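Local coordinates for Cgl0159-like domain-containing protein (PDB 3FOK), which is of unknown function but folds as a TIM barrel, a scaffold most often used by enzymes, at residues A[4-9]-A[75-80]. Numbering follows the deposited sequence.
Sequences PIISPE and RMAIAL
Where Ile5 and Ile6 meet Ala77 and Ile78 the groups are all aliphatic, and branches take the place of faces and edges: branched chains close on the short side chain of a helix. Ala77 is the focus. Its CB receives Ile5 CG2 at 3.6 Å, with Ile5 CB equally near, while from the neighbouring residue Ile6 CG1 lies 3.9 Å from that same Ala77 CB. Ile6 CD1 is as near to that methyl, the longer branch being held extended by chi2 of 179°.

Ile5 divides its branches between two helix residues. A chi1 of -61° sets CG2 anti to the backbone N, where it meets Ala77, and CG1 anti to the carbonyl carbon, where it passes across the Ile78 side chain at an angle, Ile5 CG1 to Ile78 CG1 being 4.0 Å. Ile5 CA and Ala77 CA, the nearest such pair of the two segments, are 6.1 Å apart. Ala77 is buried while Ile5 remains exposed, making this a small apolar seam at the protein surface.

Polar bonds lie beside the seam: Glu74, one turn before Ala77 and Ile78 on helix 69-81, accepts a hydrogen bond from Ile6 N through OE2, and Ser7 OG caps helix 8-20 by bonding Ser10 N. Helix 69-81 is thus packed against strand 44-48 through Met76 and Ala79, which touch Val47, with the N-terminal segment on another side, as the connecting helix of a right-handed beta-alpha-beta crossover between parallel strands 44-48 and 87-90 in a TIM barrel.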
loop_
_atom_site.group_PDB
_atom_site.type_symbol
_atom_site.label_atom_id
_atom_site.label_comp_id
_atom_site.label_asym_id
_atom_site.label_seq_id
_atom_site.Cartn_x
_atom_site.Cartn_y
_atom_site.Cartn_z
ATOM N N PRO A 4 -40.843 22.337 -18.817
ATOM C CA PRO A 4 -39.550 21.855 -18.321
ATOM C C PRO A 4 -38.650 22.962 -17.785
ATOM O O PRO A 4 -38.651 24.080 -18.301
ATOM C CB PRO A 4 -38.953 21.173 -19.545
ATOM C CG PRO A 4 -39.467 22.027 -20.662
ATOM C CD PRO A 4 -40.922 22.197 -20.282
ATOM N N ILE A 5 -37.883 22.646 -16.747
ATOM C CA ILE A 5 -36.971 23.616 -16.163
ATOM C C ILE A 5 -35.739 23.754 -17.058
ATOM O O ILE A 5 -35.136 24.823 -17.133
ATOM C CB ILE A 5 -36.522 23.186 -14.752
ATOM C CG1 ILE A 5 -37.736 23.073 -13.824
ATOM C CG2 ILE A 5 -35.528 24.198 -14.190
ATOM C CD1 ILE A 5 -38.363 24.404 -13.437
ATOM N N ILE A 6 -35.373 22.675 -17.744
ATOM C CA ILE A 6 -34.211 22.710 -18.629
ATOM C C ILE A 6 -34.611 22.545 -20.090
ATOM O O ILE A 6 -35.017 21.466 -20.518
ATOM C CB ILE A 6 -33.195 21.604 -18.285
ATOM C CG1 ILE A 6 -32.840 21.664 -16.799
ATOM C CG2 ILE A 6 -31.936 21.785 -19.124
ATOM C CD1 ILE A 6 -31.856 20.599 -16.355
ATOM N N SER A 7 -34.491 23.624 -20.852
ATOM C CA SER A 7 -34.837 23.604 -22.269
ATOM C C SER A 7 -33.797 22.831 -23.059
ATOM O O SER A 7 -32.620 22.810 -22.700
ATOM C CB SER A 7 -34.904 25.028 -22.818
ATOM O OG SER A 7 -33.613 25.617 -22.855
ATOM N N PRO A 8 -34.218 22.176 -24.151
ATOM C CA PRO A 8 -33.259 21.421 -24.957
ATOM C C PRO A 8 -32.106 22.312 -25.419
ATOM O O PRO A 8 -31.044 21.821 -25.809
ATOM C CB PRO A 8 -34.116 20.886 -26.111
ATOM C CG PRO A 8 -35.313 21.805 -26.140
ATOM C CD PRO A 8 -35.582 22.039 -24.683
ATOM N N GLU A 9 -32.316 23.626 -25.360
ATOM C CA GLU A 9 -31.285 24.577 -25.750
ATOM C C GLU A 9 -30.212 24.663 -24.671
ATOM O O GLU A 9 -29.030 24.842 -24.971
ATOM C CB GLU A 9 -31.892 25.960 -26.003
ATOM C CG GLU A 9 -32.620 26.062 -27.333
ATOM C CD GLU A 9 -34.117 26.237 -27.180
ATOM O OE1 GLU A 9 -34.730 25.485 -26.395
ATOM O OE2 GLU A 9 -34.680 27.125 -27.856
ATOM N N ARG A 75 -35.691 16.054 -13.521
ATOM C CA ARG A 75 -36.366 15.754 -12.268
ATOM C C ARG A 75 -35.656 16.461 -11.115
ATOM O O ARG A 75 -36.288 16.890 -10.156
ATOM C CB ARG A 75 -36.397 14.240 -12.053
ATOM C CG ARG A 75 -36.938 13.487 -13.266
ATOM C CD ARG A 75 -36.858 11.982 -13.099
ATOM N NE ARG A 75 -38.036 11.441 -12.434
ATOM C CZ ARG A 75 -39.122 11.007 -13.067
ATOM N NH1 ARG A 75 -39.183 11.040 -14.389
ATOM N NH2 ARG A 75 -40.152 10.545 -12.372
HETATM N N MSE A 76 -34.337 16.591 -11.228
HETATM C CA MSE A 76 -33.541 17.264 -10.209
HETATM C C MSE A 76 -33.823 18.763 -10.251
HETATM O O MSE A 76 -34.030 19.398 -9.216
HETATM C CB MSE A 76 -32.044 17.016 -10.442
HETATM C CG MSE A 76 -31.361 16.192 -9.356
HETATM SE SE MSE A 76 -31.462 17.002 -7.603
HETATM C CE MSE A 76 -33.226 16.409 -7.130
ATOM N N ALA A 77 -33.828 19.321 -11.460
ATOM C CA ALA A 77 -34.085 20.743 -11.652
ATOM C C ALA A 77 -35.432 21.119 -11.048
ATOM O O ALA A 77 -35.569 22.171 -10.420
ATOM C CB ALA A 77 -34.065 21.079 -13.132
ATOM N N ILE A 78 -36.424 20.254 -11.239
ATOM C CA ILE A 78 -37.756 20.497 -10.703
ATOM C C ILE A 78 -37.691 20.550 -9.182
ATOM O O ILE A 78 -38.169 21.502 -8.562
ATOM C CB ILE A 78 -38.740 19.384 -11.128
ATOM C CG1 ILE A 78 -38.986 19.461 -12.637
ATOM C CG2 ILE A 78 -40.049 19.519 -10.361
ATOM C CD1 ILE A 78 -39.879 18.360 -13.171
ATOM N N ALA A 79 -37.097 19.521 -8.586
ATOM C CA ALA A 79 -36.967 19.451 -7.138
ATOM C C ALA A 79 -36.287 20.705 -6.588
ATOM O O ALA A 79 -36.762 21.306 -5.629
ATOM C CB ALA A 79 -36.176 18.213 -6.746
ATOM N N LEU A 80 -35.179 21.105 -7.209
ATOM C CA LEU A 80 -34.434 22.282 -6.773
ATOM C C LEU A 80 -35.193 23.592 -6.939
ATOM O O LEU A 80 -34.878 24.580 -6.278
ATOM C CB LEU A 80 -33.103 22.386 -7.525
ATOM C CG LEU A 80 -32.016 21.351 -7.226
ATOM C CD1 LEU A 80 -30.783 21.661 -8.064
ATOM C CD2 LEU A 80 -31.671 21.373 -5.740
#